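Local coordinates for probable thiosulfate sulfurtransferase (Thermus thermophilus, PDB 2EG4), which probably transfers sulfur from thiosulfate to an acceptor such as cyanide, as in the rhodanese family, and binds a zinc ion, at residues A[80-84]-A[85-89]; A[94-97]-A[98-102]; A[163-166]-A[167-170]. One frame throughout, in Å; residues are numbered along the deposited sequence.

Contact 1: A[80-84]-A[85-89]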
ATOM      1  N   PHE A  80      -1.217   2.260   2.946  1.00 15.36           N
ATOM      2  CA  PHE A  80      -1.034   3.098   1.774  1.00 16.70           C
ATOM      3  C   PHE A  80      -2.322   3.862   1.465  1.00 13.90           C
ATOM      4  O   PHE A  80      -2.284   5.063   1.209  1.00 16.69           O
ATOM      5  CB  PHE A  80      -0.624   2.279   0.561  1.00 16.57           C
ATOM      6  CG  PHE A  80      -0.359   3.132  -0.652  1.00 16.63           C
ATOM      7  CD1 PHE A  80       0.769   3.957  -0.702  1.00 18.99           C
ATOM      8  CD2 PHE A  80      -1.285   3.190  -1.689  1.00 18.55           C
ATOM      9  CE1 PHE A  80       0.962   4.832  -1.768  1.00 18.03           C
ATOM     10  CE2 PHE A  80      -1.095   4.069  -2.766  1.00 18.52           C
ATOM     11  CZ  PHE A  80       0.024   4.886  -2.799  1.00 19.24           C
ATOM     12  N   PHE A  81      -3.454   3.183   1.497  1.00 15.72           N
ATOM     13  CA  PHE A  81      -4.716   3.882   1.242  1.00 17.23           C
ATOM     14  C   PHE A  81      -4.989   4.950   2.304  1.00 17.49           C
ATOM     15  O   PHE A  81      -5.413   6.061   1.984  1.00 15.23           O
ATOM     16  CB  PHE A  81      -5.893   2.895   1.240  1.00 18.15           C
ATOM     17  CG  PHE A  81      -6.101   2.194  -0.065  1.00 17.28           C
ATOM     18  CD1 PHE A  81      -6.593   2.891  -1.169  1.00 21.24           C
ATOM     19  CD2 PHE A  81      -5.855   0.843  -0.187  1.00 16.95           C
ATOM     20  CE1 PHE A  81      -6.838   2.229  -2.379  1.00 20.52           C
ATOM     21  CE2 PHE A  81      -6.099   0.155  -1.390  1.00 18.11           C
ATOM     22  CZ  PHE A  81      -6.596   0.860  -2.495  1.00 17.94           C
ATOM     23  N   LEU A  82      -4.789   4.616   3.588  1.00 13.08           N
ATOM     24  CA  LEU A  82      -5.080   5.608   4.618  1.00 16.82           C
ATOM     25  C   LEU A  82      -4.168   6.832   4.496  1.00 18.45           C
ATOM     26  O   LEU A  82      -4.634   7.966   4.645  1.00 19.26           O
ATOM     27  CB  LEU A  82      -4.987   4.959   6.014  1.00 17.43           C
ATOM     28  CG  LEU A  82      -6.317   4.404   6.566  1.00 24.41           C
ATOM     29  CD1 LEU A  82      -7.032   3.591   5.518  1.00 21.65           C
ATOM     30  CD2 LEU A  82      -6.077   3.561   7.833  1.00 18.51           C
ATOM     31  N   GLY A  83      -2.886   6.607   4.205  1.00 18.31           N
ATOM     32  CA  GLY A  83      -1.955   7.717   4.051  1.00 21.50           C
ATOM     33  C   GLY A  83      -2.277   8.515   2.788  1.00 22.17           C
ATOM     34  O   GLY A  83      -2.133   9.738   2.735  1.00 21.92           O
ATOM     35  N   LEU A  84      -2.702   7.805   1.757  1.00 20.69           N
ATOM     36  CA  LEU A  84      -3.073   8.438   0.483  1.00 20.22           C
ATOM     37  C   LEU A  84      -4.282   9.362   0.665  1.00 23.56           C
ATOM     38  O   LEU A  84      -4.461  10.332  -0.084  1.00 22.86           O
ATOM     39  CB  LEU A  84      -3.377   7.347  -0.546  1.00 19.06           C
ATOM     40  CG  LEU A  84      -3.860   7.813  -1.934  1.00 20.55           C
ATOM     41  CD1 LEU A  84      -2.785   8.638  -2.640  1.00 18.87           C
ATOM     42  CD2 LEU A  84      -4.210   6.591  -2.763  1.00 18.43           C
ATOM     43  N   GLY A  85      -5.112   9.055   1.656  1.00 20.24           N
ATOM     44  CA  GLY A  85      -6.266   9.879   1.952  1.00 21.22           C
ATOM     45  C   GLY A  85      -5.899  11.053   2.837  1.00 20.69           C
ATOM     46  O   GLY A  85      -6.784  11.797   3.272  1.00 22.16           O
ATOM     47  N   GLY A  86      -4.607  11.196   3.142  1.00 20.08           N
ATOM     48  CA  GLY A  86      -4.151  12.313   3.956  1.00 23.96           C
ATOM     49  C   GLY A  86      -3.977  12.104   5.453  1.00 24.37           C
ATOM     50  O   GLY A  86      -3.689  13.053   6.184  1.00 24.80           O
ATOM     51  N   LEU A  87      -4.187  10.886   5.932  1.00 23.26           N
ATOM     52  CA  LEU A  87      -4.001  10.626   7.359  1.00 22.13           C
ATOM     53  C   LEU A  87      -2.533  10.394   7.664  1.00 24.84           C
ATOM     54  O   LEU A  87      -1.785   9.922   6.811  1.00 23.46           O
ATOM     55  CB  LEU A  87      -4.775   9.384   7.776  1.00 22.88           C
ATOM     56  CG  LEU A  87      -6.292   9.471   7.769  1.00 24.74           C
ATOM     57  CD1 LEU A  87      -6.873   8.081   8.016  1.00 21.71           C
ATOM     58  CD2 LEU A  87      -6.741  10.452   8.837  1.00 27.09           C
ATOM     59  N   GLU A  88      -2.115  10.744   8.882  1.00 22.66           N
ATOM     60  CA  GLU A  88      -0.748  10.506   9.317  1.00 23.15           C
ATOM     61  C   GLU A  88      -0.772   9.045   9.782  1.00 20.71           C
ATOM     62  O   GLU A  88      -1.545   8.696  10.656  1.00 21.27           O
ATOM     63  CB  GLU A  88      -0.394  11.439  10.477  1.00 28.99           C
ATOM     64  CG  GLU A  88      -0.338  12.907  10.047  1.00 38.21           C
ATOM     65  CD  GLU A  88       0.576  13.121   8.836  1.00 43.16           C
ATOM     66  OE1 GLU A  88       1.756  12.703   8.900  1.00 46.74           O
ATOM     67  OE2 GLU A  88       0.113  13.710   7.826  1.00 45.48           O
ATOM     68  N   VAL A  89       0.031   8.193   9.155  1.00 19.04           N
ATOM     69  CA  VAL A  89       0.016   6.773   9.498  1.00 20.72           C
ATOM     70  C   VAL A  89       1.345   6.216   9.939  1.00 20.33           C
ATOM     71  O   VAL A  89       2.415   6.719   9.560  1.00 22.73           O
ATOM     72  CB  VAL A  89      -0.483   5.910   8.289  1.00 20.84           C
ATOM     73  CG1 VAL A  89      -1.880   6.339   7.905  1.00 20.49           C
ATOM     74  CG2 VAL A  89       0.451   6.069   7.093  1.00 25.83           C
TER
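Gly86 N bonds to Gly83 O at 2.9 Å, and Leu87 N bonds to Leu82 O at 3.2 Å. Both reach carbonyls of the final turn of helix 73-84. Together with the positive phi of Gly86 (96°) they make a Schellman motif, the classic C-terminal cap of a helix. The bond of Gly86 N comes from above the carbonyl plane of Gly83. The bond of Leu87 N lies closer to the carbonyl plane of Leu82, with a tilt of 22°. The N-H of Gly85 is shared by Phe81 O and Leu82 O, a weak bond to each, so Leu82 O receives one good bond and one weak one. At Gly86, with this positive phi, any CB would collide with Gly85 O, which favours glycine.

After the cap the chain turns back beside the helix. The CA of Gly83 gives a nearly straight CA-H...O contact to Leu87 O at 3.5 Å. A CB on Gly83 would come tightly against Val89 CG2.

The apolar contacts lie next to this turn. CD1 of Leu87 reaches CG of Leu82 at 4.0 Å, and the two side chains meet at a slant. These two residues, already joined through their backbones, thus add the apolar contact that commonly accompanies a Schellman cap. In Val89, CG1 is anti to the carbonyl carbon (chi1 -60°). That places this methyl against CB of Leu82 at 3.9 Å and near Gly83 N at 3.8 Å.

Leu82 and Leu87 both pack on Phe55 of helix 41-57 and on Val64 of strand 64-67. Val89 opens strand 89-92 and touches Leu66. The turn therefore joins helix 73-84 to strand 89-92, an outermost strand of the first parallel sheet, with helix 41-57 packed against the same leucines.

Contact 2: A[94-97]-A[98-102]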
ATOM      1  N   GLU A  94       5.383  -5.619  15.140  1.00 16.91           N
ATOM      2  CA  GLU A  94       5.757  -6.536  16.212  1.00 19.05           C
ATOM      3  C   GLU A  94       5.732  -5.774  17.519  1.00 17.74           C
ATOM      4  O   GLU A  94       6.120  -4.609  17.555  1.00 18.80           O
ATOM      5  CB  GLU A  94       7.163  -7.093  15.940  1.00 24.54           C
ATOM      6  CG  GLU A  94       8.275  -6.606  16.848  1.00 39.51           C
ATOM      7  CD  GLU A  94       8.216  -7.233  18.232  1.00 44.41           C
ATOM      8  OE1 GLU A  94       7.946  -8.452  18.324  1.00 49.01           O
ATOM      9  OE2 GLU A  94       8.450  -6.515  19.228  1.00 48.05           O
ATOM     10  N   GLY A  95       5.272  -6.422  18.587  1.00 17.69           N
ATOM     11  CA  GLY A  95       5.250  -5.763  19.886  1.00 18.45           C
ATOM     12  C   GLY A  95       3.870  -5.427  20.414  1.00 18.12           C
ATOM     13  O   GLY A  95       3.705  -5.093  21.594  1.00 18.38           O
ATOM     14  N   TRP A  96       2.868  -5.523  19.545  1.00 15.27           N
ATOM     15  CA  TRP A  96       1.489  -5.234  19.912  1.00 12.87           C
ATOM     16  C   TRP A  96       0.735  -6.469  20.451  1.00 11.81           C
ATOM     17  O   TRP A  96      -0.309  -6.330  21.086  1.00 14.66           O
ATOM     18  CB  TRP A  96       0.709  -4.718  18.666  1.00 14.07           C
ATOM     19  CG  TRP A  96       0.819  -5.635  17.460  1.00 13.71           C
ATOM     20  CD1 TRP A  96       1.719  -5.542  16.437  1.00 13.56           C
ATOM     21  CD2 TRP A  96       0.030  -6.802  17.191  1.00 13.07           C
ATOM     22  NE1 TRP A  96       1.546  -6.576  15.550  1.00 12.55           N
ATOM     23  CE2 TRP A  96       0.514  -7.367  15.993  1.00 11.92           C
ATOM     24  CE3 TRP A  96      -1.041  -7.424  17.852  1.00 13.17           C
ATOM     25  CZ2 TRP A  96      -0.028  -8.522  15.445  1.00 13.18           C
ATOM     26  CZ3 TRP A  96      -1.589  -8.573  17.303  1.00 14.28           C
ATOM     27  CH2 TRP A  96      -1.080  -9.113  16.112  1.00 14.68           C
ATOM     28  N   GLU A  97       1.273  -7.657  20.180  1.00 14.72           N
ATOM     29  CA  GLU A  97       0.623  -8.917  20.515  1.00 14.41           C
ATOM     30  C   GLU A  97       0.205  -9.101  21.964  1.00 13.69           C
ATOM     31  O   GLU A  97      -0.852  -9.681  22.226  1.00 16.99           O
ATOM     32  CB  GLU A  97       1.488 -10.094  20.036  1.00 14.88           C
ATOM     33  CG  GLU A  97       1.715 -10.102  18.496  1.00 15.97           C
ATOM     34  CD  GLU A  97       2.993  -9.376  18.032  1.00 16.04           C
ATOM     35  OE1 GLU A  97       3.555  -8.552  18.778  1.00 15.76           O
ATOM     36  OE2 GLU A  97       3.427  -9.630  16.890  1.00 17.38           O
ATOM     37  N   PRO A  98       1.007  -8.607  22.920  1.00 14.59           N
ATOM     38  CA  PRO A  98       0.615  -8.769  24.330  1.00 16.45           C
ATOM     39  C   PRO A  98      -0.667  -8.007  24.672  1.00 16.14           C
ATOM     40  O   PRO A  98      -1.343  -8.307  25.674  1.00 18.58           O
ATOM     41  CB  PRO A  98       1.804  -8.176  25.089  1.00 16.24           C
ATOM     42  CG  PRO A  98       2.967  -8.486  24.182  1.00 18.38           C
ATOM     43  CD  PRO A  98       2.395  -8.130  22.810  1.00 14.26           C
ATOM     44  N   TYR A  99      -0.989  -7.015  23.843  1.00 15.61           N
ATOM     45  CA  TYR A  99      -2.142  -6.139  24.070  1.00 19.22           C
ATOM     46  C   TYR A  99      -3.389  -6.476  23.269  1.00 16.59           C
ATOM     47  O   TYR A  99      -4.381  -5.751  23.345  1.00 20.05           O
ATOM     48  CB  TYR A  99      -1.730  -4.695  23.778  1.00 16.75           C
ATOM     49  CG  TYR A  99      -0.477  -4.290  24.524  1.00 18.39           C
ATOM     50  CD1 TYR A  99      -0.525  -3.986  25.885  1.00 19.96           C
ATOM     51  CD2 TYR A  99       0.765  -4.323  23.899  1.00 16.95           C
ATOM     52  CE1 TYR A  99       0.638  -3.741  26.603  1.00 23.96           C
ATOM     53  CE2 TYR A  99       1.934  -4.078  24.607  1.00 20.32           C
ATOM     54  CZ  TYR A  99       1.856  -3.795  25.963  1.00 19.95           C
ATOM     55  OH  TYR A  99       3.016  -3.610  26.681  1.00 23.53           O
ATOM     56  N   ALA A 100      -3.341  -7.569  22.509  1.00 17.07           N
ATOM     57  CA  ALA A 100      -4.466  -8.007  21.667  1.00 15.78           C
ATOM     58  C   ALA A 100      -5.442  -8.805  22.535  1.00 14.11           C
ATOM     59  O   ALA A 100      -5.661  -9.999  22.346  1.00 16.18           O
ATOM     60  CB  ALA A 100      -3.923  -8.864  20.494  1.00 14.04           C
ATOM     61  N   THR A 101      -6.043  -8.096  23.487  1.00 16.57           N
ATOM     62  CA  THR A 101      -6.935  -8.705  24.478  1.00 20.36           C
ATOM     63  C   THR A 101      -8.433  -8.488  24.317  1.00 22.67           C
ATOM     64  O   THR A 101      -9.244  -9.175  24.963  1.00 21.35           O
ATOM     65  CB  THR A 101      -6.577  -8.160  25.863  1.00 22.80           C
ATOM     66  OG1 THR A 101      -6.724  -6.729  25.849  1.00 22.47           O
ATOM     67  CG2 THR A 101      -5.129  -8.499  26.227  1.00 21.49           C
ATOM     68  N   GLU A 102      -8.806  -7.527  23.485  1.00 21.60           N
ATOM     69  CA  GLU A 102     -10.212  -7.191  23.320  1.00 24.46           C
ATOM     70  C   GLU A 102     -10.924  -8.000  22.252  1.00 24.51           C
ATOM     71  O   GLU A 102     -10.442  -8.142  21.127  1.00 21.80           O
ATOM     72  CB  GLU A 102     -10.340  -5.691  23.044  1.00 24.50           C
ATOM     73  CG  GLU A 102     -11.779  -5.181  22.882  1.00 28.43           C
ATOM     74  CD  GLU A 102     -11.838  -3.681  22.653  1.00 31.46           C
ATOM     75  OE1 GLU A 102     -11.805  -3.245  21.477  1.00 29.74           O
ATOM     76  OE2 GLU A 102     -11.900  -2.925  23.649  1.00 31.01           O
TER
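Trp96 presents the edge of its six-membered ring to Ala100, and its CZ3 lies 4.0 Å from Ala100 CB, in the ring plane. One face of the same indole is overlapped by CG of Glu97, 3.6 Å above the plane and displaced toward the rim. The side chain of Glu97 then bends at chi2 (92°) and turns its carboxylate back along the chain. There OE1 accepts the N-H of Gly95, 2.7 Å from Gly95 N, on its syn lone pair. Gly95 has a positive phi of 110°, which suits glycine, since a CB would strike Glu94 O.

Two backbone bonds wind the chain into a short 3-10 turn. Tyr99 N bonds to Trp96 O at 2.9 Å, and Ala100 N bonds to Glu97 O at 3.3 Å. Pro98 has no N-H to give, and its CD lies 3.5 Å from Gly95 O.

The ring of Tyr99 folds back over the turn. Its CE2 edge meets Gly95 O in the ring plane at 3.6 Å, while CB of Pro98 lies over one face near the rim. The chain then makes an inverse gamma turn centred on Ala100.

The indole also meets Trp92 edge-to-face. The chemistry is thus mixed: the indole is buried, and its N-H is bonded to Asp68 O, outside the turn. The Glu97 carboxylate grips a backbone N-H, but its OE2 lies close to Glu69 OE1, a like charge that probably raises its proton affinity.

Contact 3: A[163-166]-A[167-170]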
ATOM      1  N   ASN A 163      13.518  -5.312 -12.420  1.00 26.15           N
ATOM      2  CA  ASN A 163      12.997  -6.220 -11.406  1.00 27.47           C
ATOM      3  C   ASN A 163      13.736  -6.065 -10.070  1.00 27.49           C
ATOM      4  O   ASN A 163      14.967  -6.123 -10.007  1.00 27.25           O
ATOM      5  CB  ASN A 163      13.111  -7.656 -11.935  1.00 25.50           C
ATOM      6  CG  ASN A 163      12.384  -8.687 -11.074  1.00 30.63           C
ATOM      7  OD1 ASN A 163      12.698  -9.884 -11.138  1.00 27.18           O
ATOM      8  ND2 ASN A 163      11.399  -8.244 -10.291  1.00 26.16           N
ATOM      9  N   ALA A 164      12.974  -5.820  -9.007  1.00 23.07           N
ATOM     10  CA  ALA A 164      13.520  -5.695  -7.660  1.00 24.37           C
ATOM     11  C   ALA A 164      12.506  -6.432  -6.778  1.00 25.50           C
ATOM     12  O   ALA A 164      11.646  -5.814  -6.141  1.00 24.40           O
ATOM     13  CB  ALA A 164      13.641  -4.218  -7.241  1.00 26.07           C
ATOM     14  N   PRO A 165      12.579  -7.781  -6.764  1.00 27.38           N
ATOM     15  CA  PRO A 165      11.682  -8.644  -5.982  1.00 27.34           C
ATOM     16  C   PRO A 165      11.473  -8.169  -4.556  1.00 27.77           C
ATOM     17  O   PRO A 165      12.414  -7.755  -3.889  1.00 27.41           O
ATOM     18  CB  PRO A 165      12.363 -10.006  -6.046  1.00 26.31           C
ATOM     19  CG  PRO A 165      13.002  -9.973  -7.420  1.00 24.91           C
ATOM     20  CD  PRO A 165      13.610  -8.584  -7.447  1.00 26.19           C
ATOM     21  N   LEU A 166      10.220  -8.244  -4.115  1.00 26.60           N
ATOM     22  CA  LEU A 166       9.803  -7.822  -2.780  1.00 29.01           C
ATOM     23  C   LEU A 166      10.775  -8.224  -1.673  1.00 29.55           C
ATOM     24  O   LEU A 166      11.109  -7.415  -0.788  1.00 27.80           O
ATOM     25  CB  LEU A 166       8.423  -8.418  -2.478  1.00 33.93           C
ATOM     26  CG  LEU A 166       7.871  -8.224  -1.064  1.00 38.36           C
ATOM     27  CD1 LEU A 166       7.527  -6.757  -0.846  1.00 39.72           C
ATOM     28  CD2 LEU A 166       6.641  -9.100  -0.874  1.00 39.82           C
ATOM     29  N   GLU A 167      11.202  -9.484  -1.725  1.00 29.63           N
ATOM     30  CA  GLU A 167      12.120 -10.059  -0.741  1.00 30.99           C
ATOM     31  C   GLU A 167      13.295  -9.148  -0.398  1.00 30.74           C
ATOM     32  O   GLU A 167      13.650  -8.992   0.774  1.00 31.30           O
ATOM     33  CB  GLU A 167      12.638 -11.402  -1.256  1.00 33.31           C
ATOM     34  CG  GLU A 167      11.589 -12.514  -1.324  1.00 40.36           C
ATOM     35  CD  GLU A 167      10.353 -12.156  -2.144  1.00 42.83           C
ATOM     36  OE1 GLU A 167      10.494 -11.734  -3.314  1.00 38.94           O
ATOM     37  OE2 GLU A 167       9.228 -12.313  -1.609  1.00 45.82           O
ATOM     38  N   LEU A 168      13.893  -8.542  -1.416  1.00 29.24           N
ATOM     39  CA  LEU A 168      15.031  -7.647  -1.217  1.00 30.74           C
ATOM     40  C   LEU A 168      14.745  -6.523  -0.221  1.00 31.78           C
ATOM     41  O   LEU A 168      15.624  -6.110   0.534  1.00 32.94           O
ATOM     42  CB  LEU A 168      15.438  -7.010  -2.553  1.00 33.59           C
ATOM     43  CG  LEU A 168      15.884  -7.915  -3.693  1.00 35.77           C
ATOM     44  CD1 LEU A 168      16.046  -7.091  -4.978  1.00 34.67           C
ATOM     45  CD2 LEU A 168      17.203  -8.587  -3.307  1.00 37.02           C
ATOM     46  N   PHE A 169      13.515  -6.022  -0.229  1.00 31.62           N
ATOM     47  CA  PHE A 169      13.142  -4.922   0.647  1.00 31.98           C
ATOM     48  C   PHE A 169      13.052  -5.309   2.115  1.00 33.87           C
ATOM     49  O   PHE A 169      12.976  -4.440   2.983  1.00 33.91           O
ATOM     50  CB  PHE A 169      11.821  -4.315   0.160  1.00 31.06           C
ATOM     51  CG  PHE A 169      11.942  -3.638  -1.172  1.00 26.48           C
ATOM     52  CD1 PHE A 169      12.290  -2.292  -1.247  1.00 27.16           C
ATOM     53  CD2 PHE A 169      11.790  -4.362  -2.352  1.00 25.89           C
ATOM     54  CE1 PHE A 169      12.493  -1.674  -2.482  1.00 27.89           C
ATOM     55  CE2 PHE A 169      11.986  -3.757  -3.586  1.00 22.69           C
ATOM     56  CZ  PHE A 169      12.341  -2.409  -3.648  1.00 23.77           C
ATOM     57  N   LEU A 170      13.076  -6.609   2.389  1.00 33.72           N
ATOM     58  CA  LEU A 170      12.987  -7.093   3.764  1.00 36.87           C
ATOM     59  C   LEU A 170      14.341  -7.067   4.469  1.00 38.47           C
ATOM     60  O   LEU A 170      14.442  -7.358   5.660  1.00 35.98           O
ATOM     61  CB  LEU A 170      12.398  -8.501   3.776  1.00 34.87           C
ATOM     62  CG  LEU A 170      11.076  -8.606   3.010  1.00 37.64           C
ATOM     63  CD1 LEU A 170      10.566 -10.026   3.098  1.00 38.61           C
ATOM     64  CD2 LEU A 170      10.038  -7.626   3.575  1.00 37.16           C
TER
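Phe169 begins with CB over Leu166 O, at 3.3 Å, and CG is still 3.9 Å from Leu166 O. With CG anti to the carbonyl carbon (chi1 -67°), the ring runs back along 164-166. CD2 passes Leu166 O at 3.5 Å and also comes near Pro165 O. CE2 reaches Ala164 O at 3.3 Å. The oxygens of Ala164 and Leu166 lie at the ring edge, near its plane. CE2 also touches Ala164 CB at 4.0 Å.

Two backbone bonds make the turn. Phe169 N bonds to Leu166 O, and Leu168 N bonds to Pro165 O, at 2.8 and 3.0 Å. Leu168 runs next to the proline ring, and its CD1 meets Pro165 CD at 3.8 Å. Glu167 lies across Leu166, roughly perpendicular.

The Phe169 ring is buried against Ala200 and Leu204 of helix 195-206 and Leu175 and Leu179 of helix 175-179. An alanine at this position would take away the ring and would probably open a gap between these helices and the turn. Apolar side chains pack on the ring, while its slightly positive C-H edge probably favours the carbonyl oxygens.

The three contacts follow one another along the chain. Contacts 1 and 2 belong to the first rhodanese-like domain and contact 3 to the second. Contact 1 leads from helix 73-84 into strand 89-92, and contact 2 follows that strand. Their centres are 23 Å apart. Contact 3 follows strand 162-163, an outer strand of the second parallel sheet. Its centre lies 23 Å from that of contact 1; the two flank the centre of the chain. Each sheet has the strand order 2-1-3-4, consistent with a tandem rhodanese. The side chain of Leu166 is about 11 Å from that of zinc ligand His192, and that of Phe81 about 12 Å from that of His219. Contact 2 lies away from this site.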